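Local coordinates for protein aminotransferase, classes I and II (Silicibacter pomeroyi DSS-3, PDB 3H14) that probably transfers the amino group of L-aspartate to 2-oxoglutarate, using pyridoxal 5'-phosphate as cofactor, at residues K293-R298 against E370-L375; Y85-D90 against A215-D220. All blocks are in the same frame, centred on the assembly; numbering follows the deposited sequence.

In the fold
Contacts 1 and 2 belong to different halves of an aminotransferase of the fold type I class. Contact 2 (85-90 with 215-220) lies at the large domain, between two loops that lead into strands 94-97 and 223-227 of its seven-stranded sheet. Contact 1 (293-298 with 370-375) joins two helices of the smaller domain, which touch the four-stranded sheet containing strand 356-360. The centres of contacts 1 and 2 are 38 Å apart, and the nearest atoms of contacts 1 and 2 are about 21 Å apart, so they do not meet directly. Both segments of contact 2 precede those of contact 1 in the chain. In this family pyridoxal phosphate binds in the cleft between the domains; contact 1 lies within the small one and contact 2 within the large one.

Contact 1: K293-R298 against E370-L375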
# COMPACT_ATOMS: atom_id res chain seq x y z
N LYS A 293 -0.35 -16.00 -11.04
CA LYS A 293 -0.19 -17.40 -11.45
C LYS A 293 1.16 -17.57 -12.17
O LYS A 293 1.93 -18.44 -11.84
CB LYS A 293 -1.41 -17.82 -12.31
CG LYS A 293 -1.66 -19.37 -12.54
CD LYS A 293 -2.96 -19.59 -13.28
CE LYS A 293 -3.29 -21.07 -13.57
NZ LYS A 293 -4.35 -21.60 -12.62
N LEU A 294 1.44 -16.71 -13.15
CA LEU A 294 2.73 -16.64 -13.83
C LEU A 294 3.94 -16.39 -12.92
O LEU A 294 4.99 -17.05 -13.06
CB LEU A 294 2.71 -15.52 -14.87
CG LEU A 294 2.85 -15.76 -16.38
CD1 LEU A 294 2.35 -17.14 -16.87
CD2 LEU A 294 2.17 -14.62 -17.09
N MSE A 295 3.83 -15.42 -12.02
CA MSE A 295 4.93 -15.16 -11.07
C MSE A 295 5.25 -16.40 -10.20
O MSE A 295 6.42 -16.75 -10.01
CB MSE A 295 4.58 -13.98 -10.15
CG MSE A 295 4.41 -12.63 -10.87
SE MSE A 295 5.96 -11.95 -11.70
CE MSE A 295 6.79 -10.99 -10.16
N LEU A 296 4.20 -17.02 -9.68
CA LEU A 296 4.33 -18.17 -8.77
C LEU A 296 4.96 -19.38 -9.46
O LEU A 296 5.84 -20.04 -8.86
CB LEU A 296 2.97 -18.52 -8.16
CG LEU A 296 2.63 -17.53 -7.05
CD1 LEU A 296 1.19 -17.58 -6.69
CD2 LEU A 296 3.52 -17.76 -5.82
N GLU A 297 4.58 -19.63 -10.71
CA GLU A 297 5.24 -20.66 -11.53
C GLU A 297 6.68 -20.32 -11.95
O GLU A 297 7.58 -21.17 -11.85
CB GLU A 297 4.39 -20.99 -12.78
N ARG A 298 6.93 -19.10 -12.42
CA ARG A 298 8.16 -18.83 -13.17
C ARG A 298 9.32 -18.22 -12.38
O ARG A 298 10.48 -18.37 -12.75
CB ARG A 298 7.83 -18.00 -14.42
CG ARG A 298 6.78 -18.69 -15.34
CD ARG A 298 6.66 -18.06 -16.80
NE ARG A 298 7.97 -17.95 -17.45
CZ ARG A 298 8.28 -17.10 -18.43
NH1 ARG A 298 7.38 -16.26 -18.93
NH2 ARG A 298 9.51 -17.08 -18.89
N GLU A 370 6.71 -11.19 -20.77
CA GLU A 370 7.97 -10.64 -21.25
C GLU A 370 9.02 -10.41 -20.16
O GLU A 370 10.22 -10.72 -20.34
CB GLU A 370 7.71 -9.33 -22.01
CG GLU A 370 8.94 -8.67 -22.64
CD GLU A 370 9.55 -9.48 -23.78
OE1 GLU A 370 8.80 -10.15 -24.52
OE2 GLU A 370 10.79 -9.43 -23.92
N GLY A 371 8.58 -9.89 -19.01
CA GLY A 371 9.50 -9.68 -17.91
C GLY A 371 10.13 -10.98 -17.41
O GLY A 371 11.33 -11.03 -17.12
N LEU A 372 9.31 -11.99 -17.27
CA LEU A 372 9.77 -13.29 -16.79
C LEU A 372 10.73 -13.95 -17.78
O LEU A 372 11.71 -14.55 -17.34
CB LEU A 372 8.59 -14.19 -16.47
CG LEU A 372 7.79 -13.67 -15.28
CD1 LEU A 372 6.51 -14.42 -15.16
CD2 LEU A 372 8.57 -13.79 -13.97
N ASP A 373 10.50 -13.79 -19.09
CA ASP A 373 11.45 -14.28 -20.12
C ASP A 373 12.80 -13.62 -20.02
O ASP A 373 13.85 -14.28 -20.13
CB ASP A 373 10.92 -14.00 -21.52
CG ASP A 373 9.77 -14.87 -21.90
OD1 ASP A 373 9.50 -15.87 -21.20
OD2 ASP A 373 9.15 -14.57 -22.93
N ARG A 374 12.79 -12.31 -19.82
CA ARG A 374 13.98 -11.54 -19.66
C ARG A 374 14.75 -11.92 -18.41
O ARG A 374 15.98 -11.96 -18.42
CB ARG A 374 13.64 -10.04 -19.58
CG ARG A 374 13.05 -9.51 -20.88
CD ARG A 374 13.02 -7.99 -20.93
NE ARG A 374 12.40 -7.51 -22.16
CZ ARG A 374 12.31 -6.22 -22.50
NH1 ARG A 374 12.80 -5.28 -21.71
NH2 ARG A 374 11.72 -5.88 -23.63
N LEU A 375 14.02 -12.13 -17.32
CA LEU A 375 14.63 -12.47 -16.04
C LEU A 375 15.31 -13.84 -16.17
O LEU A 375 16.45 -14.02 -15.78
CB LEU A 375 13.58 -12.47 -14.94
CG LEU A 375 13.23 -11.04 -14.48
CD1 LEU A 375 12.00 -11.07 -13.58
CD2 LEU A 375 14.42 -10.37 -13.78
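Arg298 and Asp373 form the polar part of the contact, a salt bridge in which one carboxylate oxygen takes both terminal nitrogens. Arg298 NH2 lies 2.6 Å from Asp373 OD1 and meets it nearly along the C-O axis; the bond from NH1 to the same oxygen is weak. Both nitrogens go to OD1 and the guanidinium and carboxylate planes are 53° apart, so the pair is neither two-oxygen nor flat. A bend in the arginine chain (chi3 52°) swings NE out of the extended line. NH2 has a second acidic partner in Glu376, and NH1 makes a weak bond to the carbonyl of Glu369, so several acceptors of helix 365-381 fix the rotation of the group.

The apolar part centres on Leu372. Its CB sits over the middle of the guanidinium face, 3.4 Å from Arg298 NH1, while its two methyls part: CD1 packs against Arg298 CB and CD and reaches Leu294, and CD2 goes to Met295. Leu372 CD1 lies 4.0 Å from Leu294 CB and 3.7 Å from Leu294 O; Leu372 CD2 touches the selenium SE of selenomethionine Met295 at 3.9 Å. Met295 and Leu375 both also touch Phe359 of strand 356-360. The helical segments 293-298 and 370-375 run nearly parallel, their axes 10.9 Å apart at 15°, and thus cover a common sheet, the alpha/beta layering of the small domain in fold type I aminotransferases.

Contact 2: Y85-D90 against A215-D220; sequences YGVDLD and ALELTD
Val87 and Glu217 meet where two loops of the fold type I large domain come together, one following helix 71-85 and the other leading into strand 223-227. Gly86 takes the chain out of the helix with positive phi, and Val87 then points at the opposing segment. Val87 CG2, anti to the carbonyl carbon, lies 3.8 Å from Glu217 CG, the two side chains crossing obliquely. Val87 CG1, anti to the backbone N (chi1 161°), is 4.4 Å from Leu216 CB.

Glu217 crosses the side chain of Tyr85 at about a right angle. The ring and carboxylate planes are 40° apart, and Glu217 OE1 comes obliquely to the ring, 3.6 Å from Tyr85 CD1. No hydrogen bond joins the pair: OE1 accepts from the backbone N of Thr214, just ahead of the 3-10 segment, and the tyrosine OH bonds to His204 ND1. Each polar end thus has its partner outside the two segments, and OE1 meets the ring carbon CD1 by van der Waals contact.

Farther along, Leu89 directs CD1 at Leu216 CD1 across 4.4 Å; both leucines also touch Tyr81 and Val243, joining the loops to the helix and to strand 240-243. Leu216 and Glu217 are presented by a short 3-10 turn in which the carbonyl O of Ala215 accepts from both Leu218 N and Thr219 N, each at 3.0 Å.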
# COMPACT_ATOMS: atom_id res chain seq x y z
N TYR A 85 -18.05 -6.68 3.40
CA TYR A 85 -17.70 -7.26 4.71
C TYR A 85 -18.88 -7.66 5.61
O TYR A 85 -18.67 -8.19 6.72
CB TYR A 85 -16.83 -6.28 5.49
CG TYR A 85 -15.67 -5.71 4.70
CD1 TYR A 85 -14.48 -6.44 4.51
CD2 TYR A 85 -15.76 -4.46 4.14
CE1 TYR A 85 -13.42 -5.90 3.77
CE2 TYR A 85 -14.69 -3.90 3.41
CZ TYR A 85 -13.53 -4.63 3.23
OH TYR A 85 -12.50 -4.09 2.50
N GLY A 86 -20.11 -7.38 5.16
CA GLY A 86 -21.27 -7.54 6.00
C GLY A 86 -21.21 -6.63 7.21
O GLY A 86 -21.73 -6.98 8.26
N VAL A 87 -20.57 -5.48 7.08
CA VAL A 87 -20.53 -4.49 8.15
C VAL A 87 -21.55 -3.38 7.91
O VAL A 87 -21.53 -2.75 6.85
CB VAL A 87 -19.12 -3.88 8.32
CG1 VAL A 87 -19.19 -2.59 9.07
CG2 VAL A 87 -18.21 -4.86 9.04
N ASP A 88 -22.42 -3.13 8.89
CA ASP A 88 -23.39 -2.04 8.83
C ASP A 88 -22.72 -0.76 9.32
O ASP A 88 -22.41 -0.64 10.50
CB ASP A 88 -24.61 -2.37 9.70
CG ASP A 88 -25.80 -1.43 9.46
OD1 ASP A 88 -26.76 -1.86 8.78
OD2 ASP A 88 -25.78 -0.27 9.96
N LEU A 89 -22.50 0.19 8.42
CA LEU A 89 -21.73 1.38 8.76
C LEU A 89 -22.51 2.62 8.46
O LEU A 89 -23.06 2.75 7.39
CB LEU A 89 -20.42 1.39 7.96
CG LEU A 89 -19.41 2.53 8.21
CD1 LEU A 89 -18.84 2.47 9.65
CD2 LEU A 89 -18.29 2.47 7.15
N ASP A 90 -22.54 3.54 9.42
CA ASP A 90 -23.15 4.84 9.23
C ASP A 90 -22.25 5.67 8.31
O ASP A 90 -21.04 5.75 8.54
CB ASP A 90 -23.31 5.51 10.60
CG ASP A 90 -23.71 6.96 10.51
OD1 ASP A 90 -24.51 7.34 9.64
OD2 ASP A 90 -23.20 7.74 11.34
N ALA A 215 -10.77 -4.05 9.82
CA ALA A 215 -10.69 -3.89 11.27
C ALA A 215 -12.04 -3.61 11.89
O ALA A 215 -12.25 -3.93 13.06
CB ALA A 215 -9.73 -2.79 11.63
N LEU A 216 -12.96 -3.03 11.12
CA LEU A 216 -14.36 -2.79 11.56
C LEU A 216 -15.14 -4.07 11.91
O LEU A 216 -16.09 -4.01 12.65
CB LEU A 216 -15.10 -1.98 10.50
CG LEU A 216 -14.40 -0.64 10.19
CD1 LEU A 216 -15.18 0.12 9.16
CD2 LEU A 216 -14.26 0.21 11.44
N GLU A 217 -14.73 -5.22 11.40
CA GLU A 217 -15.33 -6.50 11.78
C GLU A 217 -14.98 -6.93 13.21
O GLU A 217 -15.59 -7.86 13.73
CB GLU A 217 -14.90 -7.61 10.82
CG GLU A 217 -15.49 -7.54 9.39
CD GLU A 217 -14.95 -8.64 8.48
OE1 GLU A 217 -14.22 -8.35 7.50
OE2 GLU A 217 -15.23 -9.82 8.78
N LEU A 218 -13.96 -6.30 13.81
CA LEU A 218 -13.48 -6.64 15.16
C LEU A 218 -13.64 -5.52 16.16
O LEU A 218 -13.80 -5.80 17.34
CB LEU A 218 -12.00 -7.06 15.12
CG LEU A 218 -11.82 -8.44 14.47
CD1 LEU A 218 -10.72 -8.44 13.43
CD2 LEU A 218 -11.63 -9.57 15.49
N THR A 219 -13.54 -4.27 15.72
CA THR A 219 -13.72 -3.13 16.64
C THR A 219 -14.16 -1.90 15.90
O THR A 219 -13.91 -1.77 14.71
CB THR A 219 -12.41 -2.79 17.39
OG1 THR A 219 -12.67 -1.82 18.43
CG2 THR A 219 -11.32 -2.24 16.41
N ASP A 220 -14.79 -0.97 16.61
CA ASP A 220 -15.01 0.35 16.07
C ASP A 220 -13.94 1.32 16.54
O ASP A 220 -13.82 2.40 15.97
CB ASP A 220 -16.42 0.85 16.42
CG ASP A 220 -17.52 0.13 15.64
OD1 ASP A 220 -17.46 0.05 14.39
OD2 ASP A 220 -18.45 -0.38 16.30